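Local coordinates for peptidoglycan glycosyltransferase (Eggerthella lenta, PDB 4MNR), which belongs to the penicillin-binding proteins and pairs a dimerisation-type domain with a larger domain of the beta-lactamase-like fold, at residues Asp198-Glu203 with Gly246-Glu251; Ser185-Val190 with Asp255-Gly260; Thr194-Asp199 with Gly372-Val377. One frame throughout, in Å; residues are numbered along the deposited sequence. Where two conformers were deposited one is given.

Contact 1 (Asp198-Glu203 with Gly246-Glu251); sequences DDVAGE and GQLGVE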
# COMPACT_ATOMS: atom_id res chain seq x y z
N ASP A 198 -5.94 -19.89 -12.29
CA ASP A 198 -6.06 -20.29 -13.70
C ASP A 198 -5.48 -21.68 -13.95
O ASP A 198 -5.45 -22.15 -15.10
CB ASP A 198 -5.37 -19.28 -14.61
CG ASP A 198 -6.07 -17.92 -14.62
OD1 ASP A 198 -7.28 -17.87 -14.29
OD2 ASP A 198 -5.41 -16.92 -14.96
N ASP A 199 -5.02 -22.33 -12.89
CA ASP A 199 -4.46 -23.68 -12.96
C ASP A 199 -3.26 -23.78 -13.90
O ASP A 199 -3.07 -24.79 -14.57
CB ASP A 199 -5.54 -24.69 -13.37
CG ASP A 199 -5.27 -26.08 -12.83
OD1 ASP A 199 -4.75 -26.19 -11.70
OD2 ASP A 199 -5.58 -27.07 -13.54
N VAL A 200 -2.46 -22.72 -13.94
CA VAL A 200 -1.23 -22.74 -14.73
C VAL A 200 -0.17 -23.61 -14.05
O VAL A 200 0.57 -24.34 -14.71
CB VAL A 200 -0.68 -21.32 -14.94
CG1 VAL A 200 0.68 -21.37 -15.63
CG2 VAL A 200 -1.68 -20.50 -15.76
N ALA A 201 -0.11 -23.53 -12.72
CA ALA A 201 0.82 -24.33 -11.93
C ALA A 201 0.18 -24.53 -10.58
O ALA A 201 -0.82 -23.89 -10.25
CB ALA A 201 2.16 -23.62 -11.78
N GLY A 202 0.77 -25.41 -9.78
CA GLY A 202 0.33 -25.59 -8.40
C GLY A 202 1.48 -25.35 -7.44
O GLY A 202 2.62 -25.18 -7.87
N GLU A 203 1.19 -25.35 -6.14
CA GLU A 203 2.20 -25.06 -5.13
C GLU A 203 3.35 -26.05 -5.22
O GLU A 203 4.48 -25.72 -4.88
CB GLU A 203 1.60 -25.14 -3.72
CG GLU A 203 0.46 -24.17 -3.45
CD GLU A 203 -0.91 -24.78 -3.74
OE1 GLU A 203 -1.04 -25.51 -4.74
OE2 GLU A 203 -1.85 -24.54 -2.95
N GLY A 246 9.82 -15.58 -13.30
CA GLY A 246 9.96 -15.18 -14.69
C GLY A 246 9.46 -16.28 -15.62
O GLY A 246 8.70 -16.02 -16.55
N GLN A 247 9.88 -17.50 -15.34
CA GLN A 247 9.44 -18.65 -16.13
C GLN A 247 7.94 -18.86 -16.01
O GLN A 247 7.28 -19.22 -16.98
CB GLN A 247 10.17 -19.91 -15.69
CG GLN A 247 11.67 -19.87 -16.00
CD GLN A 247 12.37 -21.09 -15.44
OE1 GLN A 247 12.46 -22.12 -16.11
NE2 GLN A 247 12.85 -20.98 -14.20
N LEU A 248 7.41 -18.66 -14.80
CA LEU A 248 5.98 -18.80 -14.57
C LEU A 248 5.20 -17.76 -15.38
O LEU A 248 4.18 -18.08 -15.97
CB LEU A 248 5.67 -18.72 -13.06
CG LEU A 248 4.20 -18.74 -12.67
CD1 LEU A 248 3.52 -20.05 -13.11
CD2 LEU A 248 4.07 -18.51 -11.16
N GLY A 249 5.71 -16.53 -15.44
CA GLY A 249 5.12 -15.49 -16.27
C GLY A 249 5.04 -15.87 -17.74
O GLY A 249 4.00 -15.70 -18.38
N VAL A 250 6.14 -16.38 -18.28
CA VAL A 250 6.17 -16.80 -19.68
C VAL A 250 5.20 -17.97 -19.88
O VAL A 250 4.52 -18.04 -20.91
CB VAL A 250 7.59 -17.21 -20.11
CG1 VAL A 250 7.56 -17.96 -21.44
CG2 VAL A 250 8.48 -15.98 -20.19
N GLU A 251 5.13 -18.87 -18.91
CA GLU A 251 4.24 -20.02 -19.05
C GLU A 251 2.77 -19.59 -19.06
O GLU A 251 1.97 -20.10 -19.86
CB GLU A 251 4.50 -21.04 -17.94
CG GLU A 251 3.60 -22.27 -18.06
CD GLU A 251 4.04 -23.41 -17.18
OE1 GLU A 251 4.99 -23.22 -16.39
OE2 GLU A 251 3.42 -24.50 -17.27
O HOH W 1 2.61 -26.41 -14.66

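Contact 2 (Ser185-Val190 with Asp255-Gly260); sequences STFKIV and DKLVAG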
# COMPACT_ATOMS: atom_id res chain seq x y z
N SER A 185 9.24 -7.84 -5.67
CA SER A 185 8.78 -9.19 -5.40
C SER A 185 7.49 -9.29 -4.56
O SER A 185 6.92 -10.37 -4.44
CB SER A 185 9.94 -10.02 -4.81
OG SER A 185 10.67 -9.25 -3.87
N THR A 186 7.01 -8.17 -4.01
CA THR A 186 5.71 -8.16 -3.36
C THR A 186 4.58 -8.51 -4.33
O THR A 186 3.57 -9.12 -3.97
CB THR A 186 5.41 -6.79 -2.72
OG1 THR A 186 6.48 -5.88 -3.04
CG2 THR A 186 5.38 -6.94 -1.23
N PHE A 187 4.77 -8.14 -5.59
CA PHE A 187 3.80 -8.41 -6.64
C PHE A 187 3.66 -9.90 -6.94
O PHE A 187 2.70 -10.33 -7.59
CB PHE A 187 4.22 -7.65 -7.92
CG PHE A 187 3.26 -7.77 -9.07
CD1 PHE A 187 2.12 -6.97 -9.14
CD2 PHE A 187 3.53 -8.63 -10.11
CE1 PHE A 187 1.24 -7.06 -10.20
CE2 PHE A 187 2.65 -8.74 -11.19
CZ PHE A 187 1.51 -7.95 -11.23
N LYS A 188 4.62 -10.70 -6.48
CA LYS A 188 4.52 -12.14 -6.68
C LYS A 188 3.24 -12.70 -6.04
O LYS A 188 2.77 -13.77 -6.44
CB LYS A 188 5.77 -12.86 -6.17
CG LYS A 188 7.01 -12.58 -7.01
CD LYS A 188 8.27 -13.17 -6.41
CE LYS A 188 9.49 -12.76 -7.27
NZ LYS A 188 10.75 -13.05 -6.57
N ILE A 189 2.66 -11.98 -5.09
CA ILE A 189 1.36 -12.39 -4.55
C ILE A 189 0.34 -12.46 -5.70
O ILE A 189 -0.43 -13.42 -5.81
CB ILE A 189 0.84 -11.40 -3.50
CG1 ILE A 189 1.75 -11.38 -2.26
CG2 ILE A 189 -0.59 -11.75 -3.11
CD1 ILE A 189 1.37 -10.29 -1.28
N VAL A 190 0.35 -11.45 -6.57
CA VAL A 190 -0.55 -11.41 -7.72
C VAL A 190 -0.25 -12.52 -8.74
O VAL A 190 -1.16 -13.22 -9.18
CB VAL A 190 -0.53 -10.04 -8.44
CG1 VAL A 190 -1.43 -10.05 -9.68
CG2 VAL A 190 -0.97 -8.95 -7.48
N ASP A 255 -1.69 -12.45 -21.72
CA ASP A 255 -3.13 -12.26 -21.51
C ASP A 255 -3.51 -12.58 -20.07
O ASP A 255 -4.19 -11.78 -19.41
CB ASP A 255 -3.95 -13.14 -22.47
CG ASP A 255 -3.81 -12.72 -23.92
OD1 ASP A 255 -3.80 -11.50 -24.20
OD2 ASP A 255 -3.72 -13.61 -24.78
N LYS A 256 -3.06 -13.73 -19.57
CA LYS A 256 -3.41 -14.15 -18.21
C LYS A 256 -2.75 -13.28 -17.15
O LYS A 256 -3.37 -12.99 -16.13
CB LYS A 256 -3.01 -15.61 -17.96
CG LYS A 256 -3.95 -16.65 -18.53
CD LYS A 256 -3.56 -18.04 -18.01
CE LYS A 256 -4.49 -19.13 -18.54
NZ LYS A 256 -4.29 -19.36 -20.00
N LEU A 257 -1.50 -12.87 -17.37
CA LEU A 257 -0.84 -12.09 -16.34
C LEU A 257 -1.50 -10.72 -16.22
O LEU A 257 -1.75 -10.23 -15.12
CB LEU A 257 0.67 -11.97 -16.58
CG LEU A 257 1.38 -11.12 -15.51
CD1 LEU A 257 1.28 -11.75 -14.11
CD2 LEU A 257 2.83 -10.86 -15.88
N VAL A 258 -1.80 -10.10 -17.36
CA VAL A 258 -2.43 -8.79 -17.33
C VAL A 258 -3.84 -8.87 -16.74
O VAL A 258 -4.22 -8.04 -15.91
CB VAL A 258 -2.43 -8.12 -18.71
CG1 VAL A 258 -3.19 -6.80 -18.65
CG2 VAL A 258 -0.98 -7.90 -19.16
N ALA A 259 -4.60 -9.89 -17.14
CA ALA A 259 -5.95 -10.08 -16.59
C ALA A 259 -5.90 -10.32 -15.09
O ALA A 259 -6.75 -9.83 -14.34
CB ALA A 259 -6.64 -11.24 -17.28
N GLY A 260 -4.90 -11.07 -14.64
CA GLY A 260 -4.76 -11.34 -13.22
C GLY A 260 -4.47 -10.08 -12.43
O GLY A 260 -5.05 -9.86 -11.35

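Contact 3 (Thr194-Asp199 with Gly372-Val377); sequences TALEDD and GRVRDV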
# COMPACT_ATOMS: atom_id res chain seq x y z
N THR A 194 -2.75 -15.66 -9.47
CA THR A 194 -3.25 -15.83 -10.81
C THR A 194 -2.95 -17.22 -11.33
O THR A 194 -3.79 -17.86 -11.96
CB THR A 194 -2.66 -14.75 -11.75
OG1 THR A 194 -3.07 -13.46 -11.28
CG2 THR A 194 -3.19 -14.94 -13.15
N ALA A 195 -1.73 -17.70 -11.06
CA ALA A 195 -1.32 -19.02 -11.53
C ALA A 195 -2.17 -20.12 -10.90
O ALA A 195 -2.53 -21.08 -11.57
CB ALA A 195 0.16 -19.26 -11.25
N LEU A 196 -2.49 -19.98 -9.62
CA LEU A 196 -3.32 -20.98 -8.96
C LEU A 196 -4.77 -20.91 -9.44
O LEU A 196 -5.40 -21.94 -9.68
CB LEU A 196 -3.25 -20.82 -7.44
CG LEU A 196 -1.86 -20.96 -6.81
CD1 LEU A 196 -1.96 -20.85 -5.29
CD2 LEU A 196 -1.19 -22.27 -7.22
N GLU A 197 -5.30 -19.70 -9.57
CA GLU A 197 -6.69 -19.50 -10.01
C GLU A 197 -6.92 -20.08 -11.42
O GLU A 197 -7.96 -20.69 -11.69
CB GLU A 197 -7.05 -18.01 -9.96
CG GLU A 197 -8.48 -17.66 -10.43
CD GLU A 197 -9.52 -17.66 -9.31
OE1 GLU A 197 -9.16 -17.92 -8.14
OE2 GLU A 197 -10.70 -17.38 -9.59
N ASP A 198 -5.94 -19.89 -12.29
CA ASP A 198 -6.06 -20.29 -13.70
C ASP A 198 -5.48 -21.68 -13.95
O ASP A 198 -5.45 -22.15 -15.10
CB ASP A 198 -5.37 -19.28 -14.61
CG ASP A 198 -6.07 -17.92 -14.62
OD1 ASP A 198 -7.28 -17.87 -14.29
OD2 ASP A 198 -5.41 -16.92 -14.96
N ASP A 199 -5.02 -22.33 -12.89
CA ASP A 199 -4.46 -23.68 -12.96
C ASP A 199 -3.26 -23.78 -13.90
O ASP A 199 -3.07 -24.79 -14.57
CB ASP A 199 -5.54 -24.69 -13.37
CG ASP A 199 -5.27 -26.08 -12.83
OD1 ASP A 199 -4.75 -26.19 -11.70
OD2 ASP A 199 -5.58 -27.07 -13.54
N GLY A 372 -7.10 -18.73 0.06
CA GLY A 372 -6.64 -19.56 1.15
C GLY A 372 -5.35 -20.29 0.82
O GLY A 372 -4.49 -20.45 1.68
N ARG A 373 -5.21 -20.72 -0.43
CA ARG A 373 -4.01 -21.45 -0.83
C ARG A 373 -2.84 -20.50 -0.84
O ARG A 373 -1.72 -20.87 -0.45
CB ARG A 373 -4.17 -22.07 -2.22
CG ARG A 373 -5.12 -23.26 -2.26
CD ARG A 373 -5.51 -23.59 -3.68
NE ARG A 373 -4.38 -24.16 -4.42
CZ ARG A 373 -4.40 -24.38 -5.74
NH1 ARG A 373 -5.46 -24.05 -6.46
NH2 ARG A 373 -3.34 -24.92 -6.32
N VAL A 374 -3.08 -19.28 -1.30
CA VAL A 374 -2.01 -18.27 -1.31
C VAL A 374 -1.62 -17.89 0.11
O VAL A 374 -0.43 -17.76 0.41
CB VAL A 374 -2.44 -17.02 -2.09
CG1 VAL A 374 -1.40 -15.88 -1.94
CG2 VAL A 374 -2.66 -17.38 -3.55
N ARG A 375 -2.61 -17.73 0.99
CA ARG A 375 -2.34 -17.38 2.38
C ARG A 375 -1.45 -18.44 3.04
O ARG A 375 -0.54 -18.12 3.80
CB ARG A 375 -3.65 -17.18 3.14
CG ARG A 375 -3.53 -16.29 4.37
CD ARG A 375 -4.90 -15.73 4.78
NE ARG A 375 -5.83 -16.80 5.14
CZ ARG A 375 -6.88 -17.16 4.42
NH1 ARG A 375 -7.66 -18.15 4.83
NH2 ARG A 375 -7.17 -16.52 3.28
N ASP A 376 -1.70 -19.71 2.73
CA ASP A 376 -0.89 -20.80 3.27
C ASP A 376 0.57 -20.72 2.79
O ASP A 376 1.50 -21.01 3.56
CB ASP A 376 -1.50 -22.15 2.90
CG ASP A 376 -2.78 -22.47 3.70
OD1 ASP A 376 -3.05 -21.79 4.72
OD2 ASP A 376 -3.51 -23.40 3.30
N VAL A 377 0.77 -20.35 1.54
CA VAL A 377 2.14 -20.18 1.03
C VAL A 377 2.82 -19.00 1.71
O VAL A 377 4.00 -19.06 2.06
CB VAL A 377 2.15 -19.98 -0.51
CG1 VAL A 377 3.56 -19.66 -1.00
CG2 VAL A 377 1.62 -21.21 -1.20
O HOH W 2 -5.89 -24.30 -9.43
O HOH W 3 -3.15 -25.09 -9.26

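Contact 1 (Asp198-Glu203 with Gly246-Glu251)
V200 and E251 stand 7.5 Å apart between CA atoms and A201 and L248 stand 8.0 Å apart, so the loop 198-203 climbs past one side of the 246-251 part of helix 242-263 in the opposite sense to it. The loop gets there through a Schellman motif: D199 leaves the helical region with a positive phi of 59°, and the chain swings V200 and A201 round with their CB atoms turned to the helix. V200 does most of the work. A chi1 of 174°, which sets CG1 opposite the backbone N, puts that methyl between two helix residues, 3.9 Å from E251 CG and 4.0 Å from L248 CD1. L248 starts off at a slant and folds its CD1 branch across the gap; CD1, the atom that meets V200, also lies 4.0 Å from A201 CB, and one leucine methyl therefore serves both loop residues. E251 behaves differently. Its extended chain runs past V200 in the opposite direction, with the methylene CG making the apolar touch and the carboxylate carried on beyond. A water spans the two acceptors at this outer border, donating to V200 O at 2.9 Å and, weakly, to E251 OE2 at 3.3 Å. The E251 side chain also comes within about 3 Å of a bound magnesium ion, whose positive charge would probably balance the carboxylate's negative one. Glutamate and water thus form the polar margin, and the leucine the buried side. Behind the contact, L248 also rests on T191 and A195 of helix 188-197. V200 reaches further along helix 242-263 to M252 and K256, and F207 of strand 206-209 packs against both L248 and E251.

Contact 2 (Ser185-Val190 with Asp255-Gly260)
F187 and L257 make the apolar part of this buried contact: ring atom CE2 lies 4.4 Å from L257 CD1, the methyl approaching the ring obliquely. F187 CG is anti to the backbone N (chi1 -176°), which sends the ring out toward helix 242-263. A second touch is between a side chain and the backbone. V190 CG1 sits 4.0 Å from G260 O, and since G260 has no side chain the two backbones draw close, with V190 CA and G260 CA 6.9 Å apart. Within 185-190, V190 CB lies 3.9 Å above one face of the F187 ring, off toward its rim, so these two residues present one joint surface. The segment carries the S-x-x-K signature of penicillin-binding proteins, S185 to K188, of which F187 is the residue just before the lysine. The polar bonds belong to other neighbours: K188 NZ is hydrogen-bonded to S240 OG and N242 OD1, and V190 O accepts from T194 OG1. Further packing comes from F266, whose ring meets that of F187 edge-to-face, from V327 against V190, and from L294, A297 and A298 of helix 291-298 around L257.

Contact 3 (Thr194-Asp199 with Gly372-Val377)
L196 in the last turn of helix 188-197 meets R373 and V374 of helix 368-384, a helix-to-helix contact inside the domain of beta-lactamase-like fold. The leucine touches with CB and both of its methyls. Its CB lies over one face of the R373 guanidinium, 3.9 Å above the plane and displaced toward the rim. CD2 comes to 3.5 Å from R373 NH2, while CD1 turns the other way and packs 3.9 Å from V374 CG2 and 4.0 Å from R373 CB. The arginine arrives from the opposite direction, and a bend at chi3 (70°) turns one face of the guanidinium onto the leucine. The edge of the guanidinium is polar. Two waters lie in its plane: one accepts from NH1 and the other from NH2, each at 3.0 Å. The second water is 3.1 Å from D199 OD1 and so lies between arginine and aspartate, whose charged atoms NH1 and OD1 are 5.7 Å apart. The strongest polar partner of the arginine is E203, whose OE1 forms a salt bridge with R373 NH2. These bonds fix the guanidinium in rotation while L196 holds it from one face. Next along the chain, E197 OE1 is hydrogen-bonded to T370 OG1 and S367 N, tying the same helix to the start of 368-384. The two helices also meet where V374 touches A193 and V377 touches L192. Such side-by-side helices, one of them leading off from the S-x-x-K signature, belong to the helical part of the beta-lactamase-like fold of penicillin-binding proteins.

The three contacts form a tight cluster, with centres 10 Å apart for contacts 1 and 2 and 11 Å for each other pair. Helix 188-197 is the common element: contact 2 uses its beginning, contact 3 its end, and contact 1 the loop that follows. Helix 242-263 serves contacts 1 and 2 in turn. In sequence, both segments of contact 1 fall between those of contact 2, whereas contacts 2 and 3 interleave. Contacts 1 and 3 share D198 and D199; K256 touches D198, and T194 OG1 approaches G260 CA, so the contacts touch one another. Helix 188-197 is thereby held between helices 242-263 and 368-384 within the domain of beta-lactamase-like fold.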